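Local coordinates for cellulose 1,4-beta-cellobiosidase (Thermobifida fusca, PDB 4JJJ), which probably cleaves cellobiose units from cellulose chains, this chain being the glycoside hydrolase family 48 catalytic domain of a longer protein, at residues 140-152 against 218-230. The protein carries 1 engineered substitution. Numbering follows the deposited sequence.
Sequences TNEIYGMHWLLDV and RYTNAPNADARAV. Engineered in segment 218-230: Asn-224 (natural residue Asp). With BGC (beta-D-glucopyranose), chain D; BGC (beta-D-glucopyranose), chain B.
His-147 and Tyr-219 cross at about a right angle, the tyrosine bringing the CD1 edge of its ring over one face of the imidazole in an edge-to-face pair (planes at 78°). In the imidazole plane, ND1 accepts a nearly straight hydrogen bond from Thr-220 N (3.0 Å, 171°), while NE2 is held by Ile-172 O; bonds at both nitrogens fix the ring's rotation. CG anti to the backbone N (chi1 175°) carries ND1 to Thr-220 N and the ring face to Tyr-219 CD1.

Next along the chain, Trp-148 packs its CB against Ala-222 CB (3.9 Å), but its indole turns away and meets C5 and C6 of the chain D glucose in an offset CH-pi contact, with C6 3.5 Å from Trp-148 CG. Leu-149 CB covers the opposite face, and NE1 donates its hydrogen to Asn-173 OD1. Without the indole, as with an alanine here, this glucose would probably lose its aromatic platform and Asn-173 OD1 the ring's N-H donor. The same sugar donates from O6 to Asn-221 O (2.8 Å), whereas Thr-220 OG1 faces O2 and O3 of the chain B glucose.

On the helix side, Asp-226 OD2 receives Met-146 N through its syn lone pair (3.1 Å) and Asn-221 ND2 from above the carboxylate plane. A water accepts from Ala-222 N, the N-cap of helix 223-242, and lies within bonding distance of Asp-226 OD1 and Met-146 O. Two N-H donors, with the water a possible third, are likely to stabilise the buried carboxylate as an anion, tying the helix, in whose first turn the engineered Asn-224 occupies the predicted nucleophile position, to the loop carrying Trp-148 and to Asn-221, whose carbonyl holds the glucose.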
loop_
_atom_site.group_PDB
_atom_site.type_symbol
_atom_site.label_atom_id
_atom_site.label_comp_id
_atom_site.label_asym_id
_atom_site.label_seq_id
_atom_site.Cartn_x
_atom_site.Cartn_y
_atom_site.Cartn_z
ATOM N N THR A 140 12.025 20.255 12.376
ATOM C CA THR A 140 10.613 20.511 12.156
ATOM C C THR A 140 9.785 19.452 12.915
ATOM O O THR A 140 10.296 18.365 13.206
ATOM C CB THR A 140 10.266 20.460 10.654
ATOM O OG1 THR A 140 8.898 20.596 10.446
ATOM C CG2 THR A 140 10.599 19.120 10.091
ATOM N N ASN A 141 8.571 19.782 13.300
ATOM C CA ASN A 141 7.660 18.851 13.906
ATOM C C ASN A 141 6.784 18.146 12.850
ATOM O O ASN A 141 5.964 17.305 13.217
ATOM C CB ASN A 141 6.738 19.573 14.889
ATOM C CG ASN A 141 7.469 20.079 16.086
ATOM O OD1 ASN A 141 8.349 19.425 16.654
ATOM N ND2 ASN A 141 7.160 21.382 16.406
ATOM N N GLU A 142 6.900 18.467 11.582
ATOM C CA GLU A 142 6.105 17.937 10.552
ATOM C C GLU A 142 6.565 16.470 10.244
ATOM O O GLU A 142 7.723 16.129 10.452
ATOM C CB GLU A 142 6.255 18.788 9.276
ATOM C CG GLU A 142 5.587 20.161 9.476
ATOM C CD GLU A 142 5.710 21.108 8.316
ATOM O OE1 GLU A 142 6.088 20.683 7.208
ATOM O OE2 GLU A 142 5.500 22.359 8.473
ATOM N N ILE A 143 5.680 15.689 9.618
ATOM C CA ILE A 143 5.960 14.266 9.199
ATOM C C ILE A 143 6.368 14.361 7.760
ATOM O O ILE A 143 5.667 14.969 6.969
ATOM C CB ILE A 143 4.720 13.413 9.329
ATOM C CG1 ILE A 143 4.319 13.333 10.733
ATOM C CG2 ILE A 143 4.854 12.008 8.695
ATOM C CD1 ILE A 143 5.197 12.593 11.668
ATOM N N TYR A 144 7.474 13.715 7.376
ATOM C CA TYR A 144 7.876 13.572 6.018
ATOM C C TYR A 144 7.569 12.112 5.544
ATOM O O TYR A 144 8.398 11.253 5.647
ATOM C CB TYR A 144 9.356 13.871 5.856
ATOM C CG TYR A 144 9.834 13.932 4.430
ATOM C CD1 TYR A 144 10.445 12.886 3.807
ATOM C CD2 TYR A 144 9.686 15.098 3.709
ATOM C CE1 TYR A 144 10.910 13.006 2.538
ATOM C CE2 TYR A 144 10.120 15.252 2.435
ATOM C CZ TYR A 144 10.755 14.183 1.831
ATOM O OH TYR A 144 11.280 14.353 0.533
ATOM N N GLY A 145 6.349 11.963 5.091
ATOM C CA GLY A 145 5.780 10.677 4.641
ATOM C C GLY A 145 4.676 10.965 3.707
ATOM O O GLY A 145 4.045 12.000 3.839
ATOM N N MET A 146 4.471 10.103 2.692
ATOM C CA MET A 146 3.321 10.331 1.784
ATOM C C MET A 146 1.997 10.046 2.450
ATOM O O MET A 146 1.829 9.002 3.102
ATOM C CB MET A 146 3.470 9.529 0.509
ATOM C CG MET A 146 4.705 9.834 -0.305
ATOM S SD MET A 146 4.652 9.072 -1.958
ATOM C CE MET A 146 5.574 7.617 -1.646
ATOM N N HIS A 147 0.974 10.868 2.191
ATOM C CA HIS A 147 -0.402 10.464 2.422
ATOM C C HIS A 147 -0.823 9.486 1.320
ATOM O O HIS A 147 -0.271 9.476 0.229
ATOM C CB HIS A 147 -1.311 11.672 2.453
ATOM C CG HIS A 147 -2.764 11.343 2.568
ATOM N ND1 HIS A 147 -3.320 10.749 3.665
ATOM C CD2 HIS A 147 -3.778 11.467 1.668
ATOM C CE1 HIS A 147 -4.595 10.532 3.478
ATOM N NE2 HIS A 147 -4.917 10.975 2.282
ATOM N N TRP A 148 -1.799 8.612 1.601
ATOM C CA TRP A 148 -1.976 7.482 0.691
ATOM C C TRP A 148 -2.797 7.749 -0.566
ATOM O O TRP A 148 -2.653 6.976 -1.525
ATOM C CB TRP A 148 -2.536 6.252 1.445
ATOM C CG TRP A 148 -4.033 6.101 1.458
ATOM C CD1 TRP A 148 -4.965 6.694 2.303
ATOM C CD2 TRP A 148 -4.814 5.260 0.573
ATOM N NE1 TRP A 148 -6.198 6.257 1.970
ATOM C CE2 TRP A 148 -6.167 5.407 0.918
ATOM C CE3 TRP A 148 -4.489 4.418 -0.502
ATOM C CZ2 TRP A 148 -7.170 4.679 0.282
ATOM C CZ3 TRP A 148 -5.506 3.686 -1.140
ATOM C CH2 TRP A 148 -6.837 3.825 -0.736
ATOM N N LEU A 149 -3.679 8.713 -0.512
ATOM C CA LEU A 149 -4.767 8.840 -1.541
ATOM C C LEU A 149 -5.046 10.306 -1.830
ATOM O O LEU A 149 -5.252 11.174 -0.914
ATOM C CB LEU A 149 -6.098 8.295 -1.024
ATOM C CG LEU A 149 -7.216 8.071 -2.015
ATOM C CD1 LEU A 149 -6.911 7.073 -3.092
ATOM C CD2 LEU A 149 -8.461 7.797 -1.226
ATOM N N LEU A 150 -4.986 10.631 -3.136
ATOM C CA LEU A 150 -5.390 11.944 -3.693
ATOM C C LEU A 150 -6.504 11.778 -4.667
ATOM O O LEU A 150 -6.681 10.710 -5.270
ATOM C CB LEU A 150 -4.254 12.616 -4.423
ATOM C CG LEU A 150 -2.970 12.910 -3.618
ATOM C CD1 LEU A 150 -1.884 13.365 -4.582
ATOM C CD2 LEU A 150 -3.193 13.975 -2.556
ATOM N N ASP A 151 -7.249 12.861 -4.876
ATOM C CA ASP A 151 -8.222 12.965 -5.942
ATOM C C ASP A 151 -7.652 13.923 -7.001
ATOM O O ASP A 151 -7.700 15.094 -6.776
ATOM C CB ASP A 151 -9.538 13.459 -5.386
ATOM C CG ASP A 151 -10.627 13.585 -6.405
ATOM O OD1 ASP A 151 -10.453 13.281 -7.620
ATOM O OD2 ASP A 151 -11.827 13.824 -5.961
ATOM N N VAL A 152 -7.040 13.368 -8.031
ATOM C CA VAL A 152 -6.225 14.170 -8.982
ATOM C C VAL A 152 -7.071 15.161 -9.852
ATOM O O VAL A 152 -6.649 16.265 -10.031
ATOM C CB VAL A 152 -5.388 13.225 -9.849
ATOM C CG1 VAL A 152 -4.456 14.103 -10.759
ATOM C CG2 VAL A 152 -4.511 12.342 -9.011
ATOM N N ARG A 218 -6.080 15.108 9.090
ATOM C CA ARG A 218 -5.415 13.888 9.404
ATOM C C ARG A 218 -4.973 13.208 8.081
ATOM O O ARG A 218 -5.669 13.371 7.079
ATOM C CB ARG A 218 -6.276 12.917 10.187
ATOM C CG ARG A 218 -7.649 12.588 9.608
ATOM C CD ARG A 218 -8.720 13.471 10.277
ATOM N NE ARG A 218 -10.068 12.973 9.893
ATOM C CZ ARG A 218 -10.787 13.394 8.869
ATOM N NH1 ARG A 218 -10.332 14.359 8.067
ATOM N NH2 ARG A 218 -11.920 12.815 8.655
ATOM N N TYR A 219 -3.877 12.463 8.151
ATOM C CA TYR A 219 -3.290 11.817 6.967
ATOM C C TYR A 219 -2.950 10.396 7.385
ATOM O O TYR A 219 -2.747 10.117 8.532
ATOM C CB TYR A 219 -2.023 12.563 6.457
ATOM C CG TYR A 219 -2.406 13.971 6.074
ATOM C CD1 TYR A 219 -3.178 14.237 4.927
ATOM C CD2 TYR A 219 -2.171 15.043 6.938
ATOM C CE1 TYR A 219 -3.600 15.547 4.627
ATOM C CE2 TYR A 219 -2.558 16.328 6.626
ATOM C CZ TYR A 219 -3.348 16.570 5.491
ATOM O OH TYR A 219 -3.898 17.838 5.150
ATOM N N THR A 220 -2.817 9.522 6.403
ATOM C CA THR A 220 -2.442 8.165 6.602
ATOM C C THR A 220 -1.378 7.747 5.624
ATOM O O THR A 220 -1.526 7.901 4.430
ATOM C CB THR A 220 -3.567 7.206 6.408
ATOM O OG1 THR A 220 -4.746 7.635 7.148
ATOM C CG2 THR A 220 -3.165 5.813 6.900
ATOM N N ASN A 221 -0.271 7.179 6.130
ATOM C CA ASN A 221 0.765 6.630 5.336
ATOM C C ASN A 221 0.327 5.249 4.805
ATOM O O ASN A 221 -0.349 4.486 5.485
ATOM C CB ASN A 221 1.998 6.335 6.187
ATOM C CG ASN A 221 3.262 6.198 5.394
ATOM O OD1 ASN A 221 3.797 5.096 5.291
ATOM N ND2 ASN A 221 3.737 7.286 4.883
ATOM N N ALA A 222 0.926 4.889 3.647
ATOM C CA ALA A 222 0.870 3.527 3.070
ATOM C C ALA A 222 2.314 3.012 3.075
ATOM O O ALA A 222 3.070 3.266 2.141
ATOM C CB ALA A 222 0.295 3.631 1.649
ATOM N N PRO A 223 2.709 2.290 4.109
ATOM C CA PRO A 223 4.133 1.922 4.278
ATOM C C PRO A 223 4.653 1.035 3.148
ATOM O O PRO A 223 5.848 1.062 2.836
ATOM C CB PRO A 223 4.145 1.186 5.644
ATOM C CG PRO A 223 2.983 1.823 6.377
ATOM C CD PRO A 223 1.916 2.075 5.306
ATOM N N ASN A 224 3.804 0.270 2.529
ATOM C CA ASN A 224 4.214 -0.525 1.343
ATOM C C ASN A 224 4.827 0.418 0.289
ATOM O O ASN A 224 5.856 0.101 -0.330
ATOM C CB ASN A 224 3.038 -1.279 0.730
ATOM C CG ASN A 224 3.424 -2.464 -0.153
ATOM O OD1 ASN A 224 4.482 -2.963 -0.167
ATOM N ND2 ASN A 224 2.395 -2.931 -0.838
ATOM N N ALA A 225 4.187 1.589 0.105
ATOM C CA ALA A 225 4.619 2.615 -0.887
ATOM C C ALA A 225 5.842 3.385 -0.415
ATOM O O ALA A 225 6.752 3.510 -1.253
ATOM C CB ALA A 225 3.461 3.553 -1.238
ATOM N N ASP A 226 5.888 3.851 0.829
ATOM C CA ASP A 226 7.057 4.642 1.224
ATOM C C ASP A 226 8.289 3.724 1.281
ATOM O O ASP A 226 9.334 4.150 0.857
ATOM C CB ASP A 226 6.816 5.403 2.568
ATOM C CG ASP A 226 5.966 6.599 2.414
ATOM O OD1 ASP A 226 5.031 6.608 1.613
ATOM O OD2 ASP A 226 6.111 7.531 3.189
ATOM N N ALA A 227 8.135 2.464 1.621
ATOM C CA ALA A 227 9.280 1.547 1.636
ATOM C C ALA A 227 9.716 1.316 0.203
ATOM O O ALA A 227 10.903 1.203 -0.114
ATOM C CB ALA A 227 8.917 0.207 2.309
ATOM N N ARG A 228 8.766 1.133 -0.728
ATOM C CA ARG A 228 9.151 0.993 -2.153
ATOM C C ARG A 228 9.947 2.221 -2.649
ATOM O O ARG A 228 10.866 2.078 -3.385
ATOM C CB ARG A 228 7.899 0.857 -3.019
ATOM C CG ARG A 228 8.168 0.496 -4.445
ATOM C CD ARG A 228 6.929 0.297 -5.281
ATOM N NE ARG A 228 6.056 -0.829 -4.790
ATOM C CZ ARG A 228 4.874 -0.657 -4.164
ATOM N NH1 ARG A 228 4.366 0.525 -3.898
ATOM N NH2 ARG A 228 4.186 -1.713 -3.850
ATOM N N ALA A 229 9.570 3.433 -2.308
ATOM C CA ALA A 229 10.276 4.665 -2.677
ATOM C C ALA A 229 11.741 4.619 -2.169
ATOM O O ALA A 229 12.674 4.935 -2.883
ATOM C CB ALA A 229 9.562 5.825 -2.123
ATOM N N VAL A 230 11.976 4.130 -0.965
ATOM C CA VAL A 230 13.314 3.908 -0.468
ATOM C C VAL A 230 14.053 2.843 -1.247
ATOM O O VAL A 230 15.166 3.068 -1.658
ATOM C CB VAL A 230 13.296 3.494 1.040
ATOM C CG1 VAL A 230 14.715 3.092 1.555
ATOM C CG2 VAL A 230 12.699 4.610 1.915
HETATM C C2 BGC D . -5.124 0.286 2.192
HETATM C C3 BGC D . -6.067 1.069 3.106
HETATM C C4 BGC D . -5.261 2.001 3.951
HETATM C C5 BGC D . -4.362 2.924 3.176
HETATM C C6 BGC D . -3.510 3.852 4.034
HETATM C C1 BGC D . -4.196 1.268 1.534
HETATM O O1 BGC D . -3.236 0.552 0.741
HETATM O O2 BGC D . -5.809 -0.524 1.213
HETATM O O3 BGC D . -6.726 0.091 3.949
HETATM O O4 BGC D . -6.301 2.877 4.513
HETATM O O5 BGC D . -3.468 2.096 2.413
HETATM O O6 BGC D . -2.736 3.040 4.964
HETATM C C2 BGC B . -6.827 4.617 6.162
HETATM C C3 BGC B . -6.751 4.908 7.616
HETATM C C4 BGC B . -7.317 3.774 8.489
HETATM C C5 BGC B . -6.637 2.475 7.986
HETATM C C6 BGC B . -7.125 1.315 8.842
HETATM C C1 BGC B . -6.172 3.275 5.880
HETATM O O2 BGC B . -6.239 5.649 5.412
HETATM O O3 BGC B . -7.398 6.114 7.802
HETATM O O4 BGC B . -6.905 3.924 9.874
HETATM O O5 BGC B . -6.821 2.238 6.593
HETATM O O6 BGC B . -8.459 0.991 8.396
HETATM O O HOH W 1 2.333 6.499 1.865
#